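Local coordinates for protein 3-phosphoshikimate 1-carboxyvinyltransferase (Streptomyces sviceus, PDB 7M0O) that probably transfers the enolpyruvyl group of phosphoenolpyruvate to shikimate 3-phosphate, the sixth step of chorismate biosynthesis, at residues A[322-327]-A[363-368]; A[292-297]-A[317-322]; A[297-302]-A[369-374]; A[358-363]-A[380-385]; A[313-318]-A[344-349]. All coordinates share one frame; numbering follows the deposited sequence.

Contact 1: A[322-327]-A[363-368]. With PO4 (phosphate ion), chain B.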
# COMPACT_ATOMS: atom_id res chain seq x y z
N LYS A 322 -14.95 -2.40 -7.58
CA LYS A 322 -14.51 -2.17 -6.22
C LYS A 322 -15.71 -2.40 -5.30
O LYS A 322 -16.76 -2.88 -5.72
CB LYS A 322 -13.93 -0.76 -6.07
CG LYS A 322 -12.83 -0.40 -7.07
CD LYS A 322 -11.56 -1.19 -6.83
CE LYS A 322 -10.91 -0.83 -5.51
NZ LYS A 322 -9.59 -1.50 -5.34
N GLU A 323 -15.57 -2.04 -4.02
CA GLU A 323 -16.68 -2.28 -3.10
C GLU A 323 -17.87 -1.39 -3.45
O GLU A 323 -19.02 -1.76 -3.19
CB GLU A 323 -16.22 -2.08 -1.65
CG GLU A 323 -15.28 -3.20 -1.18
CD GLU A 323 -14.98 -3.16 0.31
OE1 GLU A 323 -15.11 -2.08 0.92
OE2 GLU A 323 -14.62 -4.22 0.87
N CYS A 324 -17.62 -0.25 -4.08
CA CYS A 324 -18.65 0.51 -4.75
C CYS A 324 -18.22 0.70 -6.20
O CYS A 324 -17.02 0.64 -6.53
CB CYS A 324 -18.90 1.89 -4.06
SG CYS A 324 -17.70 3.28 -4.30
N ASP A 325 -19.19 0.87 -7.09
CA ASP A 325 -18.90 1.20 -8.48
C ASP A 325 -18.42 2.65 -8.50
O ASP A 325 -19.23 3.57 -8.39
CB ASP A 325 -20.13 0.98 -9.37
CG ASP A 325 -19.83 1.20 -10.86
OD1 ASP A 325 -18.97 2.05 -11.17
OD2 ASP A 325 -20.46 0.54 -11.72
N ARG A 326 -17.11 2.85 -8.64
CA ARG A 326 -16.53 4.19 -8.54
C ARG A 326 -16.79 5.03 -9.77
O ARG A 326 -16.84 6.26 -9.68
CB ARG A 326 -15.02 4.11 -8.30
CG ARG A 326 -14.64 3.72 -6.90
CD ARG A 326 -13.13 3.63 -6.73
NE ARG A 326 -12.81 3.36 -5.33
CZ ARG A 326 -11.62 2.99 -4.88
NH1 ARG A 326 -10.60 2.83 -5.71
NH2 ARG A 326 -11.44 2.80 -3.58
N LEU A 327 -16.95 4.38 -10.93
CA LEU A 327 -17.35 5.09 -12.13
C LEU A 327 -18.74 5.70 -11.95
O LEU A 327 -18.92 6.90 -12.15
CB LEU A 327 -17.30 4.13 -13.33
CG LEU A 327 -17.19 4.72 -14.75
CD1 LEU A 327 -16.61 3.73 -15.77
CD2 LEU A 327 -18.55 5.21 -15.22
N TYR A 363 -20.79 6.38 -0.60
CA TYR A 363 -20.85 4.91 -0.63
C TYR A 363 -19.82 4.28 0.31
O TYR A 363 -19.43 3.11 0.12
CB TYR A 363 -20.68 4.36 -2.07
CG TYR A 363 -21.85 4.72 -2.97
CD1 TYR A 363 -22.99 3.93 -2.99
CD2 TYR A 363 -21.82 5.85 -3.76
CE1 TYR A 363 -24.07 4.26 -3.79
CE2 TYR A 363 -22.90 6.19 -4.58
CZ TYR A 363 -24.02 5.39 -4.59
OH TYR A 363 -25.10 5.72 -5.39
N GLY A 364 -19.38 5.02 1.33
CA GLY A 364 -18.35 4.58 2.25
C GLY A 364 -16.97 4.50 1.65
O GLY A 364 -16.06 3.94 2.28
N ASP A 365 -16.78 5.07 0.46
CA ASP A 365 -15.53 4.95 -0.30
C ASP A 365 -14.61 6.13 -0.00
O ASP A 365 -14.93 7.28 -0.35
CB ASP A 365 -15.82 4.87 -1.80
CG ASP A 365 -14.62 4.40 -2.59
OD1 ASP A 365 -13.49 4.85 -2.32
OD2 ASP A 365 -14.81 3.55 -3.49
N HIS A 366 -13.46 5.83 0.62
CA HIS A 366 -12.47 6.85 0.98
C HIS A 366 -12.04 7.71 -0.21
O HIS A 366 -11.84 8.93 -0.06
CB HIS A 366 -11.25 6.18 1.62
CG HIS A 366 -10.71 5.01 0.86
ND1 HIS A 366 -11.46 3.88 0.57
CD2 HIS A 366 -9.48 4.78 0.34
CE1 HIS A 366 -10.71 3.02 -0.09
NE2 HIS A 366 -9.51 3.54 -0.25
N ARG A 367 -11.89 7.11 -1.39
CA ARG A 367 -11.43 7.87 -2.55
C ARG A 367 -12.51 8.81 -3.11
O ARG A 367 -12.17 9.83 -3.69
CB ARG A 367 -10.94 6.92 -3.64
CG ARG A 367 -9.97 5.87 -3.10
CD ARG A 367 -8.75 5.67 -3.99
NE ARG A 367 -7.83 4.76 -3.32
CZ ARG A 367 -6.82 5.15 -2.56
NH1 ARG A 367 -6.57 6.44 -2.37
NH2 ARG A 367 -6.06 4.25 -1.96
N ILE A 368 -13.79 8.49 -2.93
CA ILE A 368 -14.83 9.45 -3.33
C ILE A 368 -14.77 10.69 -2.43
O ILE A 368 -14.85 11.83 -2.91
CB ILE A 368 -16.22 8.80 -3.31
CG1 ILE A 368 -16.28 7.61 -4.27
CG2 ILE A 368 -17.32 9.83 -3.65
CD1 ILE A 368 -15.97 7.97 -5.74
P PO4 B . -8.12 1.09 -2.69
O1 PO4 B . -6.94 0.51 -3.41
O2 PO4 B . -8.77 2.10 -3.60
O3 PO4 B . -7.64 1.73 -1.41
O4 PO4 B . -9.06 -0.05 -2.39

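Contact 2: A[292-297]-A[317-322]. With PO4 (phosphate ion), chain B.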
# COMPACT_ATOMS: atom_id res chain seq x y z
N ASP A 292 -3.96 1.35 -15.53
CA ASP A 292 -2.89 0.98 -14.62
C ASP A 292 -2.71 1.95 -13.46
O ASP A 292 -1.85 1.71 -12.60
CB ASP A 292 -1.58 0.84 -15.39
CG ASP A 292 -1.61 -0.33 -16.35
OD1 ASP A 292 -2.26 -1.33 -16.00
OD2 ASP A 292 -0.99 -0.24 -17.43
N ILE A 293 -3.50 3.04 -13.40
CA ILE A 293 -3.49 3.95 -12.26
C ILE A 293 -4.92 4.20 -11.79
O ILE A 293 -5.28 5.33 -11.43
CB ILE A 293 -2.75 5.27 -12.58
CG1 ILE A 293 -3.27 5.93 -13.87
CG2 ILE A 293 -1.24 5.03 -12.70
CD1 ILE A 293 -2.83 7.39 -13.99
N SER A 294 -5.75 3.16 -11.76
CA SER A 294 -7.19 3.37 -11.67
C SER A 294 -7.66 3.88 -10.30
O SER A 294 -8.74 4.49 -10.24
CB SER A 294 -7.94 2.08 -12.02
OG SER A 294 -7.61 1.03 -11.14
N ASP A 295 -6.91 3.66 -9.22
CA ASP A 295 -7.30 4.24 -7.93
C ASP A 295 -7.31 5.78 -7.96
O ASP A 295 -7.91 6.40 -7.07
CB ASP A 295 -6.38 3.75 -6.82
CG ASP A 295 -6.68 2.29 -6.41
OD1 ASP A 295 -7.74 1.75 -6.78
OD2 ASP A 295 -5.85 1.67 -5.70
N THR A 296 -6.63 6.40 -8.94
CA THR A 296 -6.63 7.85 -9.10
C THR A 296 -7.62 8.34 -10.15
O THR A 296 -7.72 9.56 -10.37
CB THR A 296 -5.22 8.39 -9.43
OG1 THR A 296 -4.79 7.98 -10.75
CG2 THR A 296 -4.22 7.95 -8.39
N MET A 297 -8.39 7.43 -10.77
CA MET A 297 -9.47 7.89 -11.64
C MET A 297 -10.39 8.88 -10.95
O MET A 297 -10.72 9.91 -11.57
CB MET A 297 -10.26 6.68 -12.18
CG MET A 297 -11.49 7.09 -13.01
SD MET A 297 -12.97 7.53 -12.06
CE MET A 297 -13.39 5.95 -11.31
N ALA A 317 -12.71 -0.35 -16.59
CA ALA A 317 -13.65 -1.37 -16.14
C ALA A 317 -13.40 -1.76 -14.70
O ALA A 317 -14.35 -2.03 -13.95
CB ALA A 317 -13.54 -2.62 -17.03
N ASN A 318 -12.13 -1.77 -14.28
CA ASN A 318 -11.77 -2.22 -12.94
C ASN A 318 -12.37 -1.34 -11.85
O ASN A 318 -12.59 -1.82 -10.73
CB ASN A 318 -10.23 -2.30 -12.78
CG ASN A 318 -9.50 -1.11 -13.41
OD1 ASN A 318 -10.08 -0.04 -13.62
ND2 ASN A 318 -8.21 -1.29 -13.73
N THR A 319 -12.64 -0.07 -12.15
CA THR A 319 -13.19 0.80 -11.12
C THR A 319 -14.63 0.45 -10.76
O THR A 319 -15.12 0.91 -9.72
CB THR A 319 -13.13 2.28 -11.54
OG1 THR A 319 -13.99 2.51 -12.67
CG2 THR A 319 -11.70 2.67 -11.92
N ARG A 320 -15.33 -0.31 -11.61
CA ARG A 320 -16.72 -0.62 -11.37
C ARG A 320 -16.89 -1.74 -10.35
O ARG A 320 -17.97 -1.86 -9.75
CB ARG A 320 -17.43 -1.02 -12.68
CG ARG A 320 -17.76 0.15 -13.60
CD ARG A 320 -18.77 -0.29 -14.66
NE ARG A 320 -19.07 0.73 -15.66
CZ ARG A 320 -20.04 1.64 -15.55
NH1 ARG A 320 -20.24 2.50 -16.53
NH2 ARG A 320 -20.79 1.69 -14.46
N VAL A 321 -15.86 -2.54 -10.14
CA VAL A 321 -15.96 -3.76 -9.35
C VAL A 321 -15.21 -3.63 -8.03
O VAL A 321 -14.85 -4.64 -7.42
CB VAL A 321 -15.49 -4.97 -10.17
CG1 VAL A 321 -16.29 -5.07 -11.45
CG2 VAL A 321 -14.00 -4.84 -10.50
N LYS A 322 -14.95 -2.40 -7.58
CA LYS A 322 -14.51 -2.17 -6.22
C LYS A 322 -15.71 -2.40 -5.30
O LYS A 322 -16.76 -2.88 -5.72
CB LYS A 322 -13.93 -0.76 -6.07
CG LYS A 322 -12.83 -0.40 -7.07
CD LYS A 322 -11.56 -1.19 -6.83
CE LYS A 322 -10.91 -0.83 -5.51
NZ LYS A 322 -9.59 -1.50 -5.34
P PO4 B . -8.12 1.09 -2.69
O1 PO4 B . -6.94 0.51 -3.41
O2 PO4 B . -8.77 2.10 -3.60
O3 PO4 B . -7.64 1.73 -1.41
O4 PO4 B . -9.06 -0.05 -2.39

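Contact 3: A[297-302]-A[369-374]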
# COMPACT_ATOMS: atom_id res chain seq x y z
N MET A 297 -8.39 7.43 -10.77
CA MET A 297 -9.47 7.89 -11.64
C MET A 297 -10.39 8.88 -10.95
O MET A 297 -10.72 9.91 -11.57
CB MET A 297 -10.26 6.68 -12.18
CG MET A 297 -11.49 7.09 -13.01
SD MET A 297 -12.97 7.53 -12.06
CE MET A 297 -13.39 5.95 -11.31
N PRO A 298 -10.83 8.68 -9.69
CA PRO A 298 -11.70 9.69 -9.07
C PRO A 298 -10.99 11.00 -8.85
O PRO A 298 -11.63 12.06 -8.91
CB PRO A 298 -12.14 9.03 -7.74
CG PRO A 298 -12.01 7.51 -8.03
CD PRO A 298 -10.78 7.42 -8.91
N THR A 299 -9.67 10.98 -8.61
CA THR A 299 -8.94 12.22 -8.41
C THR A 299 -9.03 13.10 -9.65
O THR A 299 -9.19 14.32 -9.55
CB THR A 299 -7.47 11.91 -8.07
OG1 THR A 299 -7.43 10.88 -7.08
CG2 THR A 299 -6.79 13.16 -7.53
N LEU A 300 -8.92 12.49 -10.84
CA LEU A 300 -9.08 13.24 -12.08
C LEU A 300 -10.53 13.66 -12.30
O LEU A 300 -10.80 14.78 -12.74
CB LEU A 300 -8.58 12.43 -13.27
CG LEU A 300 -8.74 13.14 -14.63
CD1 LEU A 300 -8.04 14.50 -14.61
CD2 LEU A 300 -8.24 12.31 -15.81
N ALA A 301 -11.47 12.76 -12.05
CA ALA A 301 -12.88 13.10 -12.26
C ALA A 301 -13.27 14.34 -11.46
O ALA A 301 -14.09 15.15 -11.92
CB ALA A 301 -13.76 11.91 -11.87
N ALA A 302 -12.68 14.52 -10.28
CA ALA A 302 -13.11 15.61 -9.40
C ALA A 302 -12.53 16.97 -9.78
O ALA A 302 -13.08 17.99 -9.34
CB ALA A 302 -12.76 15.26 -7.95
N VAL A 369 -14.59 10.51 -1.12
CA VAL A 369 -14.51 11.65 -0.21
C VAL A 369 -13.25 12.47 -0.48
O VAL A 369 -13.30 13.70 -0.59
CB VAL A 369 -14.58 11.18 1.26
CG1 VAL A 369 -14.29 12.37 2.20
CG2 VAL A 369 -15.95 10.61 1.55
N MET A 370 -12.10 11.80 -0.58
CA MET A 370 -10.86 12.55 -0.75
C MET A 370 -10.84 13.27 -2.10
O MET A 370 -10.36 14.41 -2.19
CB MET A 370 -9.66 11.62 -0.60
CG MET A 370 -9.48 11.17 0.86
SD MET A 370 -7.96 10.27 1.24
CE MET A 370 -8.31 8.68 0.52
N SER A 371 -11.39 12.65 -3.14
CA SER A 371 -11.38 13.29 -4.46
C SER A 371 -12.24 14.55 -4.48
O SER A 371 -11.77 15.60 -4.94
CB SER A 371 -11.86 12.31 -5.53
OG SER A 371 -10.94 11.26 -5.69
N PHE A 372 -13.48 14.48 -3.97
CA PHE A 372 -14.35 15.65 -4.04
C PHE A 372 -14.01 16.70 -3.00
O PHE A 372 -14.45 17.85 -3.14
CB PHE A 372 -15.83 15.22 -3.93
CG PHE A 372 -16.33 14.58 -5.21
CD1 PHE A 372 -16.69 15.36 -6.30
CD2 PHE A 372 -16.37 13.20 -5.33
CE1 PHE A 372 -17.11 14.78 -7.48
CE2 PHE A 372 -16.79 12.61 -6.52
CZ PHE A 372 -17.17 13.40 -7.59
N ALA A 373 -13.18 16.36 -2.01
CA ALA A 373 -12.57 17.41 -1.20
C ALA A 373 -11.76 18.36 -2.07
O ALA A 373 -11.73 19.57 -1.81
CB ALA A 373 -11.69 16.79 -0.10
N VAL A 374 -11.06 17.84 -3.08
CA VAL A 374 -10.30 18.74 -3.95
C VAL A 374 -11.25 19.67 -4.70
O VAL A 374 -10.97 20.87 -4.86
CB VAL A 374 -9.41 17.94 -4.93
CG1 VAL A 374 -8.58 18.91 -5.75
CG2 VAL A 374 -8.51 16.98 -4.18
O HOH W 1 -8.87 8.73 -6.04
O HOH W 2 -9.48 15.18 -6.67

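Contact 4: A[358-363]-A[380-385]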
# COMPACT_ATOMS: atom_id res chain seq x y z
N ALA A 358 -23.02 20.65 -3.00
CA ALA A 358 -24.04 19.73 -2.51
C ALA A 358 -23.36 18.69 -1.63
O ALA A 358 -22.13 18.65 -1.50
CB ALA A 358 -24.80 19.08 -3.67
N GLN A 359 -24.17 17.83 -1.02
CA GLN A 359 -23.65 16.73 -0.22
C GLN A 359 -23.28 15.57 -1.13
O GLN A 359 -24.11 15.10 -1.92
CB GLN A 359 -24.67 16.28 0.82
CG GLN A 359 -24.10 15.26 1.76
CD GLN A 359 -25.15 14.55 2.57
OE1 GLN A 359 -25.99 13.83 2.03
NE2 GLN A 359 -25.13 14.77 3.87
N VAL A 360 -22.05 15.10 -1.00
CA VAL A 360 -21.53 13.98 -1.78
C VAL A 360 -21.99 12.67 -1.17
O VAL A 360 -21.90 12.48 0.05
CB VAL A 360 -20.00 14.05 -1.84
CG1 VAL A 360 -19.40 12.70 -2.23
CG2 VAL A 360 -19.57 15.16 -2.81
N THR A 361 -22.51 11.76 -2.01
CA THR A 361 -22.80 10.39 -1.59
C THR A 361 -21.53 9.55 -1.70
O THR A 361 -21.10 9.21 -2.80
CB THR A 361 -23.91 9.77 -2.42
OG1 THR A 361 -25.10 10.55 -2.31
CG2 THR A 361 -24.20 8.35 -1.91
N SER A 362 -20.95 9.20 -0.56
CA SER A 362 -19.64 8.56 -0.55
C SER A 362 -19.67 7.07 -0.87
O SER A 362 -18.67 6.53 -1.36
CB SER A 362 -18.97 8.81 0.81
OG SER A 362 -19.51 7.95 1.80
N TYR A 363 -20.79 6.38 -0.60
CA TYR A 363 -20.85 4.91 -0.63
C TYR A 363 -19.82 4.28 0.31
O TYR A 363 -19.43 3.11 0.12
CB TYR A 363 -20.68 4.36 -2.07
CG TYR A 363 -21.85 4.72 -2.97
CD1 TYR A 363 -22.99 3.93 -2.99
CD2 TYR A 363 -21.82 5.85 -3.76
CE1 TYR A 363 -24.07 4.26 -3.79
CE2 TYR A 363 -22.90 6.19 -4.58
CZ TYR A 363 -24.02 5.39 -4.59
OH TYR A 363 -25.10 5.72 -5.39
N PRO A 380 -17.75 26.16 -3.28
CA PRO A 380 -18.16 26.25 -1.87
C PRO A 380 -19.37 25.39 -1.57
O PRO A 380 -20.19 25.11 -2.45
CB PRO A 380 -18.48 27.74 -1.68
CG PRO A 380 -17.88 28.44 -2.86
CD PRO A 380 -17.92 27.44 -3.98
N GLY A 381 -19.48 24.96 -0.32
CA GLY A 381 -20.66 24.22 0.10
C GLY A 381 -20.68 22.75 -0.24
O GLY A 381 -21.77 22.16 -0.34
N ILE A 382 -19.52 22.12 -0.40
CA ILE A 382 -19.45 20.68 -0.57
C ILE A 382 -19.27 20.03 0.80
O ILE A 382 -18.41 20.44 1.59
CB ILE A 382 -18.32 20.29 -1.52
CG1 ILE A 382 -18.75 20.60 -2.96
CG2 ILE A 382 -17.95 18.81 -1.35
CD1 ILE A 382 -17.75 20.17 -4.05
N SER A 383 -20.10 19.03 1.07
CA SER A 383 -20.03 18.23 2.28
C SER A 383 -20.13 16.76 1.88
O SER A 383 -20.29 16.43 0.70
CB SER A 383 -21.15 18.64 3.27
OG SER A 383 -22.44 18.41 2.74
N PHE A 384 -20.01 15.88 2.86
CA PHE A 384 -20.01 14.44 2.64
C PHE A 384 -20.98 13.78 3.60
O PHE A 384 -21.09 14.20 4.76
CB PHE A 384 -18.61 13.86 2.86
CG PHE A 384 -17.53 14.63 2.14
CD1 PHE A 384 -17.34 14.46 0.78
CD2 PHE A 384 -16.73 15.52 2.82
CE1 PHE A 384 -16.36 15.18 0.10
CE2 PHE A 384 -15.75 16.23 2.16
CZ PHE A 384 -15.57 16.07 0.80
N ASP A 385 -21.64 12.73 3.13
CA ASP A 385 -22.52 11.98 4.03
C ASP A 385 -21.74 11.13 5.03
O ASP A 385 -22.27 10.81 6.10
CB ASP A 385 -23.50 11.13 3.21
CG ASP A 385 -22.80 10.10 2.30
OD1 ASP A 385 -21.54 10.05 2.23
OD2 ASP A 385 -23.54 9.32 1.65
O HOH W 3 -25.87 9.99 0.48
O HOH W 4 -23.14 6.73 0.86

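Contact 5: A[313-318]-A[344-349]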
# COMPACT_ATOMS: atom_id res chain seq x y z
N ILE A 313 -12.07 9.55 -19.43
CA ILE A 313 -11.24 8.55 -18.75
C ILE A 313 -11.62 7.18 -19.30
O ILE A 313 -12.78 6.77 -19.21
CB ILE A 313 -11.41 8.62 -17.23
CG1 ILE A 313 -11.05 10.02 -16.71
CG2 ILE A 313 -10.54 7.58 -16.52
CD1 ILE A 313 -11.23 10.13 -15.19
N GLU A 314 -10.65 6.45 -19.87
CA GLU A 314 -10.93 5.23 -20.61
C GLU A 314 -10.22 4.04 -19.98
O GLU A 314 -9.24 4.19 -19.24
CB GLU A 314 -10.48 5.35 -22.09
CG GLU A 314 -11.36 6.26 -22.91
CD GLU A 314 -10.94 6.37 -24.35
OE1 GLU A 314 -9.80 5.97 -24.69
OE2 GLU A 314 -11.75 6.88 -25.15
N ASP A 315 -10.74 2.84 -20.28
CA ASP A 315 -10.13 1.57 -19.89
C ASP A 315 -10.16 1.37 -18.37
O ASP A 315 -9.21 0.84 -17.78
CB ASP A 315 -8.70 1.46 -20.43
CG ASP A 315 -8.28 0.01 -20.75
OD1 ASP A 315 -9.04 -0.95 -20.50
OD2 ASP A 315 -7.15 -0.15 -21.26
N VAL A 316 -11.27 1.76 -17.73
CA VAL A 316 -11.38 1.68 -16.28
C VAL A 316 -12.55 0.78 -15.89
O VAL A 316 -13.29 1.08 -14.95
CB VAL A 316 -11.51 3.08 -15.64
CG1 VAL A 316 -10.15 3.77 -15.65
CG2 VAL A 316 -12.55 3.95 -16.38
N ALA A 317 -12.71 -0.35 -16.59
CA ALA A 317 -13.65 -1.37 -16.14
C ALA A 317 -13.40 -1.76 -14.70
O ALA A 317 -14.35 -2.03 -13.95
CB ALA A 317 -13.54 -2.62 -17.03
N ASN A 318 -12.13 -1.77 -14.28
CA ASN A 318 -11.77 -2.22 -12.94
C ASN A 318 -12.37 -1.34 -11.85
O ASN A 318 -12.59 -1.82 -10.73
CB ASN A 318 -10.23 -2.30 -12.78
CG ASN A 318 -9.50 -1.11 -13.41
OD1 ASN A 318 -10.08 -0.04 -13.62
ND2 ASN A 318 -8.21 -1.29 -13.73
N GLY A 344 -19.92 4.88 -20.21
CA GLY A 344 -20.04 3.65 -20.94
C GLY A 344 -19.52 2.50 -20.12
O GLY A 344 -19.17 2.64 -18.94
N PRO A 345 -19.44 1.32 -20.73
CA PRO A 345 -19.02 0.14 -19.95
C PRO A 345 -17.74 0.34 -19.17
O PRO A 345 -17.65 -0.11 -18.02
CB PRO A 345 -18.87 -0.95 -21.03
CG PRO A 345 -19.84 -0.55 -22.06
CD PRO A 345 -19.86 0.96 -22.09
N ASP A 346 -16.75 1.03 -19.75
CA ASP A 346 -15.45 1.15 -19.11
C ASP A 346 -14.86 2.54 -19.26
O ASP A 346 -13.63 2.69 -19.30
CB ASP A 346 -14.47 0.11 -19.66
CG ASP A 346 -14.19 0.28 -21.15
OD1 ASP A 346 -14.86 1.09 -21.83
OD2 ASP A 346 -13.30 -0.43 -21.66
N TRP A 347 -15.71 3.56 -19.34
CA TRP A 347 -15.24 4.93 -19.54
C TRP A 347 -16.23 5.91 -18.93
O TRP A 347 -17.40 5.59 -18.70
CB TRP A 347 -15.01 5.23 -21.04
CG TRP A 347 -16.23 5.11 -21.94
CD1 TRP A 347 -16.59 4.03 -22.70
CD2 TRP A 347 -17.23 6.12 -22.18
NE1 TRP A 347 -17.74 4.31 -23.42
CE2 TRP A 347 -18.16 5.58 -23.11
CE3 TRP A 347 -17.43 7.42 -21.71
CZ2 TRP A 347 -19.27 6.29 -23.57
CZ3 TRP A 347 -18.54 8.14 -22.17
CH2 TRP A 347 -19.45 7.56 -23.08
N ILE A 348 -15.72 7.11 -18.65
CA ILE A 348 -16.53 8.23 -18.16
C ILE A 348 -16.04 9.50 -18.84
O ILE A 348 -14.82 9.72 -18.94
CB ILE A 348 -16.47 8.32 -16.63
CG1 ILE A 348 -17.27 9.53 -16.12
CG2 ILE A 348 -15.02 8.39 -16.13
CD1 ILE A 348 -17.44 9.54 -14.60
N GLU A 349 -16.97 10.33 -19.32
CA GLU A 349 -16.63 11.57 -20.01
C GLU A 349 -17.30 12.73 -19.28
O GLU A 349 -18.53 12.75 -19.12
CB GLU A 349 -17.04 11.53 -21.49
CG GLU A 349 -16.50 12.72 -22.29
CD GLU A 349 -16.47 12.51 -23.80
OE1 GLU A 349 -16.56 11.35 -24.27
OE2 GLU A 349 -16.36 13.52 -24.53
O HOH W 5 -12.59 2.77 -22.65
O HOH W 6 -11.11 -1.12 -22.76

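Contact 1: A[322-327]-A[363-368]
Arg326 and Asp365 form a buried salt bridge. Arg326 NE donates to Asp365 OD2 at 2.7 Å, nearly straight (177°), on the syn side of the carboxylate. The Arg326 chain is extended, with NE anti to CB (chi3 175°), which helps carry NE to the acid. The flat groups are turned 53° apart, and the NH2 to OD1 bond is weak. Arg326 NH1 and NH2 both grip O2 of a bound phosphate, NH2 at 2.8 Å. Arg367 NE reaches the same oxygen at 2.8 Å. The phosphate probably comes from the crystallisation liquor, but Arg326 and Arg367 are predicted to bind phosphoenolpyruvate. Asp365 is also the N-cap of helix 366-375; its OD1 accepts from Arg367 N at 2.9 Å. An alanine in place of Arg326 would probably leave Asp365 OD2 without its charged mate and phosphate O2 with fewer donors. Arg367 CG lies over one guanidinium face of Arg326, and Lys322 CE covers the opposite face. Cys324 SG sits 3.0 Å from Asp365 OD2, the oxygen that takes the Arg326 bond.

Contact 2: A[292-297]-A[317-322]
The flat amide of Asn318 has Ser294 over one face. Ser294 OG stands above it, 3.5 Å from Asn318 ND2 and about as far from CG. Ser294 CB lies nearer the oxygen end, 3.4 Å from Asn318 OD1. At the nitrogen end, ND2 donates to the backbone O of Arg291, which fixes the turn of the amide. The carboxylate of Asp295 has phosphate O2 over one face, 3.5 Å from Asp295 CG. Phosphate O1 approaches Asp295 OD2 obliquely, at 2.8 Å. Lys322 NZ comes to 4.0 Å from OD1 of this acid, beyond a salt bridge, and makes a weak hydrogen bond of 3.3 Å to phosphate O4. An alanine in place of Asp295 would probably leave phosphate O1 without the oxygen it touches and Lys322 NZ without its acidic neighbour. Farther in, the side chains of Met297 and Thr319 cross at about a right angle. The Met297 chain is bent at chi2 and again about CG-SD (chi3 -66°), which sets CE 3.7 Å from Thr319 CB. Thr319 OG1 is held by the backbone O of Val316. Both segments lie between a strand and a helix; 292-297 includes a 3-10 turn at Ser294 to Thr296 and enters helix 297-303 at Met297. They line the predicted shikimate 3-phosphate site of an EPSP synthase, where Asp295 is the predicted proton acceptor and Asn318 and Lys322 are predicted to bind the substrate.

Contact 3: A[297-302]-A[369-374]
Ser371 of helix 366-375 presses against the backbone of helix 297-303 at Pro298 and Thr299. The two short segments run in the same direction, 25° apart, with axes 8.1 Å from each other. This fits the EPSP synthase fold, in which parallel helices fill the interior of each domain. The close approach rests on small residues. Ser371 points its side chain at the other helix: OG is anti to the carbonyl carbon, beside the backbone N (chi1 -66°), and comes 3.2 Å from Thr299 N. The angle there is too poor for a hydrogen bond. Ser371 OG instead bonds to Arg367 O, one turn back in its own helix. One turn on from Pro298 and Thr299, Ala302 points its CB at the other helix. That CB is 3.2 Å from Ser371 O, a tight fit. It also lies over one face of the Phe372 ring, toward the rim, 4.3 Å from CD1. Pro298 touches Cys330 and Phe372 touches Asn333, both of helix 326-336. On another side, Tyr228 of helix 223-235 packs on Thr299 and Ser371, and Thr299 OG1 bonds to Ser227 OG. Two waters join the helices. One lies 2.8 Å from Thr299 OG1 and donates a longer bond to Ser371 OG. The other donates to two backbone oxygens, Thr299 O at 3.0 Å and Ser371 O at 2.9 Å.

Contact 4: A[358-363]-A[380-385]
Asp385 OD1 takes two bonds from Ser362, one from N and one from OG, each 3.0 Å long. Both donors come on the syn side but from opposite faces of the carboxylate plane, which fixes the rotation of the acid. Asp385 CB points toward segment 358-363, and CG lies between the backbone N and the carbonyl carbon (chi1 61°). Two waters donate to Asp385 OD2; one accepts from Tyr363 N, the other is bonded to Thr361 OG1. The backbones pair as short parallel strands. Val360 N donates to Ser383 O at 2.8 Å, and Asp385 N to Val360 O at 3.1 Å. A weak bond of 3.3 Å runs from Ser383 N to Ala358 O. On one face of this sheet, Val360 and Phe384 lie side by side and point the same way, with Val360 CB 3.8 Å from Phe384 CD1. On the other, Gln359 CB rests 3.6 Å from Ser383 OG, and the Gln359 chain crosses Asp385 at about a right angle. The strands belong to a beta-alpha-beta crossover through helix 366-375, whose Ile368 and Phe372 pack on Val360. In helix 326-336, Asn333 OD1 accepts from Thr361 N, and Arg336 NH1 bonds to Gln359 O and Thr361 OG1.

Contact 5: A[313-318]-A[344-349]
Ile313 and Ile348 make the tight part of this contact. They form an antiparallel hydrogen-bonded pair, with Ile313 N donating to Ile348 O at 2.8 Å and Ile348 N to Ile313 O at 3.0 Å. On the buried face, Ile348 CG2 packs 3.8 Å from Ile313 CB. Ile348 reaches on to helix 326-336, and Ile313 to helix 297-303. Trp347 CG lies between the backbone N and the carbonyl carbon (chi1 60°); its CB is 3.3 Å from Ile313 O, and the ring makes a cation-pi contact with Arg312. These strands are the central two of a four-stranded mixed sheet, and segment 344-349 holds the turn of the hairpin 340-344 and 347-351. Past Glu314 the strands part. Val316 N still donates almost straight (176°) to Asp346 O at 3.0 Å. The side at Asp315, Ala317 and Asp346 is looser and holds two waters. Asp315 OD1 and Asp346 OD2 stand 4.4 Å apart, and a water lies between them. A second water accepts from Asp315 N. Asp315 OD2 bonds to Asn289 ND2.

Overall arrangement
From the N terminus, contact 2 closes first, joining the loop before helix 297-303 to the loop before helix 326-336. Contact 5 starts where contact 2 ends, sharing Ala317 and Asn318, and closes at strand 347-351. Contact 1 follows contact 2 in series, with Lys322 in both, and crosses contact 5. Contact 3 spans the longest loop: contacts 1 and 5 nest inside it, while contact 2 crosses it at Met297. Contact 4 closes last, around helix 366-375, and crosses contacts 1 and 3. Contacts 1 and 2 meet at the phosphate. Contact 3 ties helix 297-303 to helix 366-375, contact 5 joins the two central strands of the four-stranded sheet, and contact 4 pairs the outlying strands.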